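Local atomic coordinates of DNA ligase D 3'-phosphoesterase domain-containing protein (Methanocella paludicola, PDB entry 5DMP), a protein that probably trims 3'-phosphates and 3'-terminal ribonucleotides from DNA ends during non-homologous end joining in an archaeon, acting as a metal-dependent phosphoesterase. Residues 146-149 with 150-154; 58-61 with 62-66. One frame throughout, in Å; residues are numbered along the deposited sequence.

Contact 1 (146-149 with 150-154); sequences EDIE and KAAPD. With EDO (1,2-ethanediol), chain H; EDO (1,2-ethanediol), chain B.
The D147 carboxylate meets K150 twice, at its backbone amide and along its side chain. The amide of K150 donates to D147 OD1 over 3.1 Å, reaching that oxygen from above the carboxylate plane, 65° out of it. The carboxylate is brought over the start of the helix because CG of D147 lies opposite its own backbone N (chi1 -179°), beside the carbonyl carbon. Two main-chain bonds then wind the coil: A151 N to D147 O, nearly straight at 165° and 2.9 Å long, and A152 N to I148 O, more bent. A 1,2-ethanediol, probably from the crystallisation liquor, accepts from D147 N through its O1 at 3.1 Å. This is an N-cap, with D147 placed just before the short surface helix 148-151; A152 is the first residue to leave helical geometry. With an alanine here the K150 amide would probably lose its capping acceptor, and the lysine chain would be less restrained.

The extended K150 chain passes D147 at a slant, its CD 3.4 Å from D147 OD2. The opposite charges at D147 OD2 and K150 NZ stay 4.0 Å apart, beyond a salt bridge.

Apolar contact is modest: on the buried side I148 CD1 reaches A152 CB at 4.3 Å, and I148 also packs on L39.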
loop_
_atom_site.group_PDB
_atom_site.type_symbol
_atom_site.label_atom_id
_atom_site.label_comp_id
_atom_site.label_asym_id
_atom_site.label_seq_id
_atom_site.Cartn_x
_atom_site.Cartn_y
_atom_site.Cartn_z
ATOM N N GLU A 146 -1.892 2.132 -17.770
ATOM C CA GLU A 146 -2.999 1.349 -17.276
ATOM C C GLU A 146 -3.618 1.912 -15.948
ATOM O O GLU A 146 -2.897 2.404 -15.094
ATOM C CB GLU A 146 -2.458 -0.051 -16.998
ATOM C CG GLU A 146 -3.512 -1.144 -16.932
ATOM C CD GLU A 146 -2.938 -2.450 -16.409
ATOM O OE1 GLU A 146 -3.726 -3.282 -15.927
ATOM O OE2 GLU A 146 -1.701 -2.635 -16.454
ATOM N N ASP A 147 -4.946 1.870 -15.836
ATOM C CA ASP A 147 -5.667 2.091 -14.596
ATOM C C ASP A 147 -5.679 0.727 -13.902
ATOM O O ASP A 147 -6.511 -0.144 -14.212
ATOM C CB ASP A 147 -7.086 2.526 -14.895
ATOM C CG ASP A 147 -7.904 2.793 -13.654
ATOM O OD1 ASP A 147 -7.665 2.206 -12.564
ATOM O OD2 ASP A 147 -8.854 3.576 -13.776
ATOM N N ILE A 148 -4.731 0.524 -12.982
ATOM C CA ILE A 148 -4.547 -0.816 -12.374
ATOM C C ILE A 148 -5.802 -1.194 -11.563
ATOM O O ILE A 148 -6.186 -2.388 -11.457
ATOM C CB ILE A 148 -3.229 -0.853 -11.500
ATOM C CG1 ILE A 148 -2.892 -2.329 -11.107
ATOM C CG2 ILE A 148 -3.358 0.106 -10.289
ATOM C CD1 ILE A 148 -2.494 -3.148 -12.309
ATOM N N GLU A 149 -6.500 -0.203 -11.029
ATOM C CA GLU A 149 -7.680 -0.531 -10.220
ATOM C C GLU A 149 -8.805 -1.099 -11.064
ATOM O O GLU A 149 -9.573 -1.898 -10.578
ATOM C CB GLU A 149 -8.228 0.668 -9.487
ATOM C CG GLU A 149 -7.484 0.951 -8.215
ATOM C CD GLU A 149 -6.271 1.781 -8.456
ATOM O OE1 GLU A 149 -6.262 2.482 -9.505
ATOM O OE2 GLU A 149 -5.305 1.715 -7.628
ATOM N N LYS A 150 -8.950 -0.567 -12.277
ATOM C CA LYS A 150 -9.914 -1.087 -13.249
ATOM C C LYS A 150 -9.460 -2.385 -13.880
ATOM O O LYS A 150 -10.239 -3.364 -13.988
ATOM C CB LYS A 150 -10.230 0.009 -14.301
ATOM C CG LYS A 150 -11.318 0.942 -13.769
ATOM C CD LYS A 150 -11.736 2.114 -14.674
ATOM C CE LYS A 150 -12.592 3.118 -13.883
ATOM N NZ LYS A 150 -12.716 4.486 -14.487
ATOM N N ALA A 151 -8.202 -2.438 -14.256
ATOM C CA ALA A 151 -7.673 -3.616 -14.940
ATOM C C ALA A 151 -7.614 -4.860 -14.041
ATOM O O ALA A 151 -7.751 -6.027 -14.509
ATOM C CB ALA A 151 -6.286 -3.317 -15.436
ATOM N N ALA A 152 -7.425 -4.636 -12.737
ATOM C CA ALA A 152 -7.117 -5.802 -11.862
ATOM C C ALA A 152 -7.788 -5.639 -10.539
ATOM O O ALA A 152 -7.114 -5.352 -9.517
ATOM C CB ALA A 152 -5.608 -5.989 -11.720
ATOM N N PRO A 153 -9.128 -5.832 -10.526
ATOM C CA PRO A 153 -9.900 -5.461 -9.378
ATOM C C PRO A 153 -10.017 -6.546 -8.332
ATOM O O PRO A 153 -10.511 -6.269 -7.259
ATOM C CB PRO A 153 -11.298 -5.116 -9.981
ATOM C CG PRO A 153 -11.361 -5.932 -11.261
ATOM C CD PRO A 153 -9.968 -6.157 -11.722
ATOM N N ASP A 154 -9.568 -7.777 -8.633
ATOM C CA ASP A 154 -9.962 -8.928 -7.810
ATOM C C ASP A 154 -8.848 -9.451 -6.884
ATOM O O ASP A 154 -7.691 -9.037 -6.996
ATOM C CB ASP A 154 -10.612 -10.075 -8.650
ATOM C CG ASP A 154 -11.819 -9.567 -9.438
ATOM O OD1 ASP A 154 -12.541 -8.677 -8.896
ATOM O OD2 ASP A 154 -11.967 -9.981 -10.627
HETATM C C1 EDO H . -7.331 1.627 -18.396
HETATM O O1 EDO H . -6.440 0.530 -18.162
HETATM C C2 EDO H . -8.754 1.079 -18.243
HETATM O O2 EDO H . -8.681 -0.342 -18.030
HETATM C C1 EDO B . -16.847 -6.390 -7.773
HETATM O O1 EDO B . -17.680 -7.036 -6.754
HETATM C C2 EDO B . -15.587 -5.738 -7.207
HETATM O O2 EDO B . -14.521 -6.682 -6.913
#

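Contact 2 (58-61 with 62-66); sequences ATFE and GVIPE
F60 swings its ring forward along the chain to lie against G62 and I64, at the point where the loop after strand 45-53 turns into strand 62-64. That short strand pairs antiparallel with strand 72-84 of the large curved sheet of the phosphoesterase domain, through backbone bonds of G62 with V74 and of I64 with G72. The ring gets there because CG of F60 stands anti to the backbone N (chi1 174°), beside the carbonyl carbon and so on the side of the residues that follow.

One ring face takes the peptide at G62: the amide nitrogen of G62 sits 4.0 Å above the plane, displaced toward the rim, and F60 CZ comes within 3.9 Å of G62 C. With no side chain at G62, the chain can pass this close to the aromatic ring; a CB there would clash with E61 O and also sit tightly against F60 CE1.

E61 heads away from this cluster. Its extended chain carries the carboxylate to a salt bridge with R160 and to hydrogen bonds with S155, T158 and the backbone N of V76, so that both of its oxygens are engaged.

F60 and I64 lie aslant each other. The ring of Y57, a residue of the oxido(dioxo)vanadium pocket, meets F60 with planes at about 30° and also touches I64, whose side chain is about 4 Å from the bound vanadate. The apolar contact across the junction of loop and strand is completed by F60 CE2, which has I64 CG1 and I64 CD1 each at 3.8 Å.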
loop_
_atom_site.group_PDB
_atom_site.type_symbol
_atom_site.label_atom_id
_atom_site.label_comp_id
_atom_site.label_asym_id
_atom_site.label_seq_id
_atom_site.Cartn_x
_atom_site.Cartn_y
_atom_site.Cartn_z
ATOM N N ALA A 58 -1.715 -9.618 7.021
ATOM C CA ALA A 58 -1.468 -9.443 5.551
ATOM C C ALA A 58 -2.303 -10.370 4.642
ATOM O O ALA A 58 -2.624 -10.036 3.488
ATOM C CB ALA A 58 0.005 -9.642 5.259
ATOM N N THR A 59 -2.671 -11.560 5.130
ATOM C CA THR A 59 -3.497 -12.463 4.279
ATOM C C THR A 59 -4.948 -12.518 4.769
ATOM O O THR A 59 -5.695 -13.407 4.349
ATOM C CB THR A 59 -2.880 -13.893 4.213
ATOM O OG1 THR A 59 -2.766 -14.365 5.554
ATOM C CG2 THR A 59 -1.461 -13.825 3.665
ATOM N N PHE A 60 -5.384 -11.567 5.612
ATOM C CA PHE A 60 -6.781 -11.547 6.015
ATOM C C PHE A 60 -7.656 -11.113 4.836
ATOM O O PHE A 60 -7.436 -10.008 4.280
ATOM C CB PHE A 60 -7.047 -10.568 7.199
ATOM C CG PHE A 60 -8.494 -10.451 7.510
ATOM C CD1 PHE A 60 -9.229 -11.606 7.876
ATOM C CD2 PHE A 60 -9.197 -9.287 7.232
ATOM C CE1 PHE A 60 -10.595 -11.533 8.130
ATOM C CE2 PHE A 60 -10.553 -9.225 7.482
ATOM C CZ PHE A 60 -11.258 -10.342 7.921
ATOM N N GLU A 61 -8.630 -11.958 4.448
ATOM C CA GLU A 61 -9.585 -11.601 3.395
ATOM C C GLU A 61 -10.922 -12.096 3.903
ATOM O O GLU A 61 -10.991 -13.282 4.227
ATOM C CB GLU A 61 -9.197 -12.368 2.105
ATOM C CG GLU A 61 -10.210 -12.178 0.996
ATOM C CD GLU A 61 -9.596 -12.507 -0.357
ATOM O OE1 GLU A 61 -8.742 -11.724 -0.825
ATOM O OE2 GLU A 61 -10.000 -13.555 -0.967
ATOM N N GLY A 62 -11.933 -11.244 4.044
ATOM C CA GLY A 62 -13.214 -11.706 4.677
ATOM C C GLY A 62 -13.994 -10.482 5.138
ATOM O O GLY A 62 -13.819 -9.398 4.599
ATOM N N VAL A 63 -14.804 -10.622 6.175
ATOM C CA VAL A 63 -15.735 -9.563 6.525
ATOM C C VAL A 63 -15.548 -9.234 7.990
ATOM O O VAL A 63 -15.451 -10.139 8.816
ATOM C CB VAL A 63 -17.192 -10.037 6.305
ATOM C CG1 VAL A 63 -18.183 -9.030 6.881
ATOM C CG2 VAL A 63 -17.445 -10.292 4.802
ATOM N N ILE A 64 -15.481 -7.927 8.279
ATOM C CA ILE A 64 -15.416 -7.410 9.677
ATOM C C ILE A 64 -16.786 -6.801 9.985
ATOM O O ILE A 64 -17.362 -6.127 9.109
ATOM C CB ILE A 64 -14.257 -6.435 9.867
ATOM C CG1 ILE A 64 -12.923 -7.218 9.707
ATOM C CG2 ILE A 64 -14.333 -5.789 11.287
ATOM C CD1 ILE A 64 -11.696 -6.334 9.732
ATOM N N PRO A 65 -17.361 -7.087 11.179
ATOM C CA PRO A 65 -18.742 -6.567 11.427
ATOM C C PRO A 65 -18.856 -5.040 11.230
ATOM O O PRO A 65 -17.961 -4.272 11.658
ATOM C CB PRO A 65 -18.999 -6.937 12.889
ATOM C CG PRO A 65 -18.153 -8.179 13.093
ATOM C CD PRO A 65 -16.888 -7.969 12.267
ATOM N N GLU A 66 -19.930 -4.660 10.548
ATOM C CA GLU A 66 -20.334 -3.271 10.336
ATOM C C GLU A 66 -20.410 -2.587 11.686
ATOM O O GLU A 66 -20.963 -3.136 12.653
ATOM C CB GLU A 66 -21.715 -3.231 9.664
ATOM C CG GLU A 66 -21.778 -2.262 8.486
ATOM C CD GLU A 66 -20.792 -2.627 7.372
ATOM O OE1 GLU A 66 -20.883 -3.739 6.804
ATOM O OE2 GLU A 66 -19.910 -1.806 7.054
#

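Both contacts are local and lie at the surface, their centres 21 Å apart and their nearest atoms about 6 Å apart without touching. They hold different elements: contact 1 belongs to the short helix 148-151 in the late part of the chain, contact 2 to the entry into strand 62-64. Their chemistry follows from this. In 146-154 hydrogen bonds of the backbone and one capping carboxylate do the work, whereas no hydrogen bond joins 58-61 to 62-66, where aromatic and aliphatic packing takes over beside the vanadate pocket. Their acidic groups differ too: D147 caps within its own segment pair, while E61 reaches S155, just beyond contact 1.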